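Local coordinates for protein inorganic pyrophosphatase (Shewanella sp. AS-11, PDB 6LL8) that probably hydrolyses diphosphate to two phosphate ions with divalent metal ions, typically manganese, as cofactors, at residues A[48-51]-A[57-60]; A[213-218]-A[297-302]; A[261-266]-A[271-276]. All coordinates share one frame; numbering follows the deposited sequence. Where two conformers were deposited one is given.

Contact 1: A[48-51]-A[57-60]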
loop_
_atom_site.group_PDB
_atom_site.type_symbol
_atom_site.label_atom_id
_atom_site.label_comp_id
_atom_site.label_asym_id
_atom_site.label_seq_id
_atom_site.Cartn_x
_atom_site.Cartn_y
_atom_site.Cartn_z
ATOM N N PHE A 48 -0.275 -14.894 -4.106
ATOM C CA PHE A 48 -0.805 -15.915 -3.192
ATOM C C PHE A 48 -2.288 -15.718 -2.987
ATOM O O PHE A 48 -3.086 -16.675 -3.037
ATOM C CB PHE A 48 -0.004 -15.867 -1.893
ATOM C CG PHE A 48 -0.505 -16.763 -0.791
ATOM C CD1 PHE A 48 -0.045 -18.051 -0.701
ATOM C CD2 PHE A 48 -1.426 -16.319 0.152
ATOM C CE1 PHE A 48 -0.501 -18.900 0.293
ATOM C CE2 PHE A 48 -1.871 -17.169 1.166
ATOM C CZ PHE A 48 -1.382 -18.447 1.230
ATOM N N ILE A 49 -2.697 -14.481 -2.713
ATOM C CA ILE A 49 -4.134 -14.189 -2.450
ATOM C C ILE A 49 -4.969 -14.511 -3.702
ATOM O O ILE A 49 -6.023 -15.157 -3.608
ATOM C CB ILE A 49 -4.292 -12.726 -2.034
ATOM C CG1 ILE A 49 -3.637 -12.446 -0.671
ATOM C CG2 ILE A 49 -5.762 -12.318 -2.042
ATOM C CD1 ILE A 49 -3.486 -10.958 -0.388
ATOM N N LEU A 50 -4.525 -14.018 -4.855
ATOM C CA LEU A 50 -5.323 -14.214 -6.075
ATOM C C LEU A 50 -5.398 -15.701 -6.416
ATOM O O LEU A 50 -6.445 -16.164 -6.852
ATOM C CB LEU A 50 -4.784 -13.404 -7.252
ATOM C CG LEU A 50 -4.848 -11.886 -7.113
ATOM C CD1 LEU A 50 -4.658 -11.232 -8.475
ATOM C CD2 LEU A 50 -6.129 -11.365 -6.463
ATOM N N GLU A 51 -4.319 -16.445 -6.236
ATOM C CA GLU A 51 -4.348 -17.878 -6.558
ATOM C C GLU A 51 -5.324 -18.571 -5.609
ATOM O O GLU A 51 -6.113 -19.448 -6.039
ATOM C CB GLU A 51 -2.949 -18.478 -6.494
ATOM C CG GLU A 51 -2.928 -19.948 -6.921
ATOM C CD GLU A 51 -3.451 -21.021 -5.989
ATOM O OE1 GLU A 51 -3.519 -20.814 -4.775
ATOM O OE2 GLU A 51 -3.775 -22.121 -6.538
ATOM N N ALA A 57 -4.622 -11.831 -12.498
ATOM C CA ALA A 57 -4.157 -10.456 -12.252
ATOM C C ALA A 57 -4.938 -9.539 -13.164
ATOM O O ALA A 57 -5.136 -9.839 -14.349
ATOM C CB ALA A 57 -2.680 -10.347 -12.511
ATOM N N PRO A 58 -5.272 -8.336 -12.697
ATOM C CA PRO A 58 -5.910 -7.348 -13.544
ATOM C C PRO A 58 -5.021 -6.944 -14.721
ATOM O O PRO A 58 -3.843 -7.134 -14.702
ATOM C CB PRO A 58 -6.133 -6.160 -12.614
ATOM C CG PRO A 58 -6.032 -6.646 -11.226
ATOM C CD PRO A 58 -5.203 -7.900 -11.290
ATOM N N GLU A 59 -5.645 -6.314 -15.704
ATOM C CA GLU A 59 -4.920 -5.803 -16.882
ATOM C C GLU A 59 -3.778 -4.889 -16.462
ATOM O O GLU A 59 -3.983 -3.910 -15.736
ATOM C CB GLU A 59 -5.932 -5.030 -17.731
ATOM C CG GLU A 59 -5.297 -4.436 -18.985
ATOM C CD GLU A 59 -6.257 -3.639 -19.850
ATOM O OE1 GLU A 59 -7.467 -3.847 -19.753
ATOM O OE2 GLU A 59 -5.730 -2.855 -20.657
ATOM N N TYR A 60 -2.608 -5.144 -17.002
ATOM C CA TYR A 60 -1.448 -4.252 -16.820
ATOM C C TYR A 60 -1.565 -3.113 -17.819
ATOM O O TYR A 60 -1.605 -3.353 -19.029
ATOM C CB TYR A 60 -0.130 -4.975 -17.063
ATOM C CG TYR A 60 1.081 -4.081 -17.096
ATOM C CD1 TYR A 60 1.589 -3.548 -15.925
ATOM C CD2 TYR A 60 1.760 -3.822 -18.274
ATOM C CE1 TYR A 60 2.713 -2.744 -15.929
ATOM C CE2 TYR A 60 2.894 -3.032 -18.293
ATOM C CZ TYR A 60 3.367 -2.486 -17.115
ATOM O OH TYR A 60 4.491 -1.716 -17.117
#
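In the beta-alpha-beta unit formed by strand 34-38, helix 44-53 and strand 59-60 of the DHH domain, L50 of the helix meets A57 and P58 just before the last strand begins. One methyl does nearly all the touching. L50 carries CG anti to its carbonyl carbon (chi1 -65°), and with chi2 close to extended the CD1 branch is carried out to the returning chain. There CD1 sits 3.9 Å from A57 CA and 4.1 Å from A57 N, so it lies against the main chain rather than against the alanine methyl. L50 CD1 also comes within 4.4 Å of P58 CD.

L42 and F55 also pack on L50, while P58 rests on I17 and I21 of helix 14-29. The returning chain is tied to the first strand of the unit by P58 O, bonded to R38 NE, and by backbone bonds between E59 and R38.

As a worked example of how a beta-alpha-beta crossover closes, the contact is small, burying 67 Å², and purely apolar: no hydrogen bond crosses it, so dispersion and the exclusion of water probably account for its cohesion, while the polar backbone bonds define the strand pairing.

Contact 2: A[213-218]-A[297-302]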
loop_
_atom_site.group_PDB
_atom_site.type_symbol
_atom_site.label_atom_id
_atom_site.label_comp_id
_atom_site.label_asym_id
_atom_site.label_seq_id
_atom_site.Cartn_x
_atom_site.Cartn_y
_atom_site.Cartn_z
ATOM N N VAL A 213 11.041 12.083 -1.705
ATOM C CA VAL A 213 11.410 11.127 -0.646
ATOM C C VAL A 213 10.873 9.747 -1.032
ATOM O O VAL A 213 9.660 9.571 -1.186
ATOM C CB VAL A 213 10.816 11.596 0.688
ATOM C CG1 VAL A 213 11.058 10.572 1.773
ATOM C CG2 VAL A 213 11.348 12.961 1.056
ATOM N N GLY A 214 11.753 8.778 -1.177
ATOM C CA GLY A 214 11.351 7.407 -1.416
ATOM C C GLY A 214 11.334 6.619 -0.133
ATOM O O GLY A 214 12.284 6.722 0.650
ATOM N N ILE A 215 10.279 5.845 0.092
ATOM C CA ILE A 215 10.173 5.019 1.313
ATOM C C ILE A 215 9.754 3.608 0.901
ATOM O O ILE A 215 8.643 3.440 0.367
ATOM C CB ILE A 215 9.163 5.600 2.310
ATOM C CG1 ILE A 215 9.410 7.089 2.556
ATOM C CG2 ILE A 215 9.186 4.772 3.578
ATOM C CD1 ILE A 215 8.453 7.741 3.525
ATOM N N GLY A 216 10.592 2.634 1.179
ATOM C CA GLY A 216 10.241 1.235 1.039
ATOM C C GLY A 216 9.906 0.624 2.375
ATOM O O GLY A 216 10.245 1.171 3.437
ATOM N N GLN A 217 9.250 -0.514 2.324
ATOM C CA GLN A 217 8.931 -1.282 3.535
ATOM C C GLN A 217 8.994 -2.761 3.223
ATOM O O GLN A 217 8.541 -3.184 2.153
ATOM C CB GLN A 217 7.562 -0.892 4.076
ATOM C CG GLN A 217 7.236 -1.617 5.388
ATOM C CD GLN A 217 6.048 -1.067 6.127
ATOM O OE1 GLN A 217 5.100 -0.597 5.507
ATOM N NE2 GLN A 217 6.089 -1.074 7.449
ATOM N N LEU A 218 9.550 -3.518 4.151
ATOM C CA LEU A 218 9.566 -4.984 4.099
ATOM C C LEU A 218 9.051 -5.495 5.434
ATOM O O LEU A 218 9.794 -5.529 6.426
ATOM C CB LEU A 218 10.961 -5.503 3.802
ATOM C CG LEU A 218 11.475 -5.137 2.424
ATOM C CD1 LEU A 218 12.989 -5.256 2.355
ATOM C CD2 LEU A 218 10.805 -5.984 1.349
ATOM N N GLN A 297 2.589 6.393 11.011
ATOM C CA GLN A 297 3.710 6.537 11.951
ATOM C C GLN A 297 4.978 7.049 11.293
ATOM O O GLN A 297 5.906 7.398 12.013
ATOM C CB GLN A 297 3.978 5.236 12.681
ATOM C CG GLN A 297 2.791 4.766 13.531
ATOM C CD GLN A 297 3.053 3.400 14.093
ATOM O OE1 GLN A 297 3.059 2.393 13.378
ATOM N NE2 GLN A 297 3.326 3.340 15.383
ATOM N N VAL A 298 5.079 7.037 9.980
ATOM C CA VAL A 298 6.317 7.432 9.280
ATOM C C VAL A 298 6.087 8.720 8.506
ATOM O O VAL A 298 6.834 9.690 8.673
ATOM C CB VAL A 298 6.820 6.285 8.396
ATOM C CG1 VAL A 298 8.003 6.699 7.542
ATOM C CG2 VAL A 298 7.184 5.075 9.233
ATOM N N VAL A 299 5.104 8.729 7.614
ATOM C CA VAL A 299 4.888 9.862 6.691
ATOM C C VAL A 299 4.518 11.154 7.409
ATOM O O VAL A 299 5.066 12.206 7.045
ATOM C CB VAL A 299 3.911 9.449 5.611
ATOM C CG1 VAL A 299 3.376 10.615 4.805
ATOM C CG2 VAL A 299 4.566 8.441 4.674
ATOM N N PRO A 300 3.535 11.185 8.337
ATOM C CA PRO A 300 3.089 12.482 8.842
ATOM C C PRO A 300 4.211 13.331 9.433
ATOM O O PRO A 300 4.339 14.517 9.109
ATOM C CB PRO A 300 2.007 12.125 9.866
ATOM C CG PRO A 300 1.473 10.818 9.374
ATOM C CD PRO A 300 2.695 10.088 8.853
ATOM N N ALA A 301 5.018 12.736 10.285
ATOM C CA ALA A 301 6.076 13.505 10.967
ATOM C C ALA A 301 7.122 13.943 9.953
ATOM O O ALA A 301 7.706 15.001 10.120
ATOM C CB ALA A 301 6.703 12.711 12.085
ATOM N N LEU A 302 7.401 13.115 8.953
ATOM C CA LEU A 302 8.382 13.509 7.911
ATOM C C LEU A 302 7.827 14.676 7.110
ATOM O O LEU A 302 8.551 15.650 6.852
ATOM C CB LEU A 302 8.685 12.395 6.921
ATOM C CG LEU A 302 9.621 11.299 7.375
ATOM C CD1 LEU A 302 9.595 10.195 6.347
ATOM C CD2 LEU A 302 11.039 11.807 7.552
#
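V298 O takes two partners, the hydroxyl of Y277 and, weakly, L302 N at 3.5 Å from V298 O. The weak bond coincides with a kink in the helix, where the N atoms of P300 and A301 have no bond to the preceding turn; P300, as a proline, has no N-H to offer. The same helix, 294-307, begins with R294 and K295, which line the imidodiphosphate pocket.

Across the interface all contacts within 4.5 Å run to one atom, CD1 of I215. The isoleucine chain is fully extended beyond CB (chi2 180°), which pushes CD1 out from strand 211-220 and into the side of helix 294-307. L302 comes to meet it tip to tip, with I215 CD1 3.9 Å from L302 CD1; L302 was modelled in two conformers, and this distance belongs to one of them. V299 crosses I215 at a slant, offering the branch that lies beside its own backbone N, and CG2 of V299 stands 4.1 Å from I215 CD1. The third partner is V298, whose CG1 is 4.2 Å from the same isoleucine methyl, I215 CD1. One strand residue thus fits among three residues of the helix face, a compact instance of a helix packed on a sheet.

The short segments run nearly antiparallel, at 163°, with their axes 11.1 Å apart. Around them the core is continued by F206 and M208 of strand 203-208 and by L250 and L252 of strand 248-255, while L272, A276 and Y277 of helix 272-277 pack on L302.

Contact 3: A[261-266]-A[271-276]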
loop_
_atom_site.group_PDB
_atom_site.type_symbol
_atom_site.label_atom_id
_atom_site.label_comp_id
_atom_site.label_asym_id
_atom_site.label_seq_id
_atom_site.Cartn_x
_atom_site.Cartn_y
_atom_site.Cartn_z
ATOM N N SER A 261 10.149 -1.291 13.705
ATOM C CA SER A 261 10.880 -1.238 12.427
ATOM C C SER A 261 12.287 -0.730 12.643
ATOM O O SER A 261 12.473 0.251 13.377
ATOM C CB SER A 261 10.181 -0.312 11.437
ATOM O OG SER A 261 8.873 -0.755 11.107
ATOM N N GLU A 262 13.229 -1.301 11.901
ATOM C CA GLU A 262 14.534 -0.654 11.727
ATOM C C GLU A 262 14.458 0.155 10.442
ATOM O O GLU A 262 14.141 -0.438 9.397
ATOM C CB GLU A 262 15.638 -1.700 11.673
ATOM C CG GLU A 262 16.995 -1.038 11.574
ATOM C CD GLU A 262 18.184 -1.945 11.655
ATOM O OE1 GLU A 262 18.180 -2.920 10.938
ATOM O OE2 GLU A 262 19.108 -1.612 12.393
ATOM N N MET A 263 14.781 1.418 10.497
ATOM C CA MET A 263 14.796 2.249 9.301
ATOM C C MET A 263 16.219 2.458 8.844
ATOM O O MET A 263 17.060 2.901 9.616
ATOM C CB MET A 263 14.141 3.600 9.565
ATOM C CG MET A 263 14.024 4.470 8.328
ATOM S SD MET A 263 13.413 6.135 8.660
ATOM C CE MET A 263 11.651 5.812 8.669
ATOM N N LEU A 264 16.478 2.138 7.592
ATOM C CA LEU A 264 17.741 2.434 6.893
ATOM C C LEU A 264 17.544 3.773 6.188
ATOM O O LEU A 264 16.509 3.939 5.502
ATOM C CB LEU A 264 18.093 1.333 5.899
ATOM C CG LEU A 264 18.073 -0.099 6.425
ATOM C CD1 LEU A 264 18.466 -1.082 5.329
ATOM C CD2 LEU A 264 18.937 -0.272 7.642
ATOM N N VAL A 265 18.498 4.697 6.297
ATOM C CA VAL A 265 18.311 6.079 5.837
ATOM C C VAL A 265 19.506 6.509 5.005
ATOM O O VAL A 265 20.654 6.465 5.509
ATOM C CB VAL A 265 18.157 7.023 7.045
ATOM C CG1 VAL A 265 18.000 8.474 6.599
ATOM C CG2 VAL A 265 17.010 6.598 7.956
ATOM N N VAL A 266 19.241 7.045 3.837
ATOM C CA VAL A 266 20.212 7.885 3.093
ATOM C C VAL A 266 19.519 9.190 2.758
ATOM O O VAL A 266 18.411 9.162 2.254
ATOM C CB VAL A 266 20.767 7.167 1.852
ATOM C CG1 VAL A 266 21.607 5.984 2.276
ATOM C CG2 VAL A 266 19.685 6.717 0.895
ATOM N N ASP A 271 20.207 15.179 9.810
ATOM C CA ASP A 271 19.454 15.023 11.083
ATOM C C ASP A 271 17.990 14.647 10.813
ATOM O O ASP A 271 17.116 14.910 11.652
ATOM C CB ASP A 271 19.557 16.292 11.919
ATOM C CG ASP A 271 18.982 17.513 11.230
ATOM O OD1 ASP A 271 18.601 17.414 10.041
ATOM O OD2 ASP A 271 18.948 18.575 11.893
ATOM N N LEU A 272 17.718 14.011 9.677
ATOM C CA LEU A 272 16.316 13.764 9.248
ATOM C C LEU A 272 15.522 13.088 10.360
ATOM O O LEU A 272 14.422 13.581 10.679
ATOM C CB LEU A 272 16.332 12.867 8.011
ATOM C CG LEU A 272 14.957 12.684 7.372
ATOM C CD1 LEU A 272 14.506 13.937 6.667
ATOM C CD2 LEU A 272 14.948 11.515 6.404
ATOM N N THR A 273 15.963 11.948 10.884
ATOM C CA THR A 273 15.121 11.186 11.840
ATOM C C THR A 273 15.159 11.818 13.229
ATOM O O THR A 273 14.160 11.722 13.950
ATOM C CB THR A 273 15.447 9.692 11.863
ATOM O OG1 THR A 273 16.775 9.480 12.315
ATOM C CG2 THR A 273 15.295 9.046 10.504
ATOM N N GLU A 274 16.248 12.484 13.583
ATOM C CA GLU A 274 16.272 13.287 14.825
ATOM C C GLU A 274 15.137 14.317 14.770
ATOM O O GLU A 274 14.364 14.409 15.728
ATOM C CB GLU A 274 17.655 13.929 14.986
ATOM C CG GLU A 274 17.826 14.753 16.256
ATOM C CD GLU A 274 19.270 14.968 16.696
ATOM O OE1 GLU A 274 20.172 15.022 15.830
ATOM O OE2 GLU A 274 19.490 15.075 17.910
ATOM N N ARG A 275 15.042 15.053 13.668
ATOM C CA ARG A 275 14.044 16.145 13.528
ATOM C C ARG A 275 12.635 15.550 13.429
ATOM O O ARG A 275 11.702 16.084 14.084
ATOM C CB ARG A 275 14.357 17.041 12.326
ATOM C CG ARG A 275 15.552 17.968 12.530
ATOM C CD ARG A 275 15.663 18.973 11.398
ATOM N NE ARG A 275 15.944 18.259 10.163
ATOM C CZ ARG A 275 15.121 18.117 9.116
ATOM N NH1 ARG A 275 13.917 18.661 9.090
ATOM N NH2 ARG A 275 15.517 17.421 8.076
ATOM N N ALA A 276 12.444 14.517 12.623
ATOM C CA ALA A 276 11.084 13.995 12.383
ATOM C C ALA A 276 10.555 13.230 13.596
ATOM O O ALA A 276 9.370 13.387 13.892
ATOM C CB ALA A 276 11.059 13.141 11.145
#
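T273 and V265 point at each other, methyl to methyl, whereas M263 slides past T273 in the opposite direction. These two modes of approach define how the start of helix 272-277 lies over strand 260-267. In the first, V265 CG2 and T273 CG2 meet head-on at 3.9 Å. In the second, the sulfur is the part that touches, M263 SD lying 3.9 Å from T273 CG2; the methionine reaches out from the strand and then bends at chi3 (-84°), which turns its CE away from a straight path. The other branch of the valine, V265 CG1, is 4.3 Å from L272 CD2, so V265 spans two successive residues of the helix.

T273 shows how a threonine can serve an apolar surface and a polar one at once. With chi1 at 63°, CG2 lies anti to the carbonyl carbon and faces the strand, while OG1 is bonded to the carbonyl O of K279.

D271 stands at the N-cap position without a capping bond from its side chain. It forms a salt bridge with R275, R275 NE to D271 OD1 at 2.8 Å, in one of the two conformers modelled for the arginine. There the N-H points almost straight at the oxygen, 167°, and the carboxylate is met from above its plane.

Chemically the interface is two-sided: methyl groups of the helix meet valine methyls and the methionine sulfur of the strand, with no hydrogen bond between them, and the ionic pair lies within 271-276, between the N-cap residue and the first turn.

Contacts 2 and 3 are neighbours on one DHHA2 sheet, their centres 9 Å apart, with contact 3 nested in the loop that contact 2 closes. They share a core: V298 CG1 lies 3.9 Å from M263 CE, a helix-to-strand contact, and helices 294-307 and 272-277 touch where L302 CD2, in one of two conformers, lies 3.8 Å from A276 CB. Contact 1 belongs to the DHH domain, its centre 26 Å from that of contact 2 and 34 Å from that of contact 3, on the opposite side of the chain's centre. The active site lies between: the V299 side chain is about 6 Å from the imidodiphosphate, that of M263 about 11 Å, and that of L50 about 12 Å from a magnesium ion.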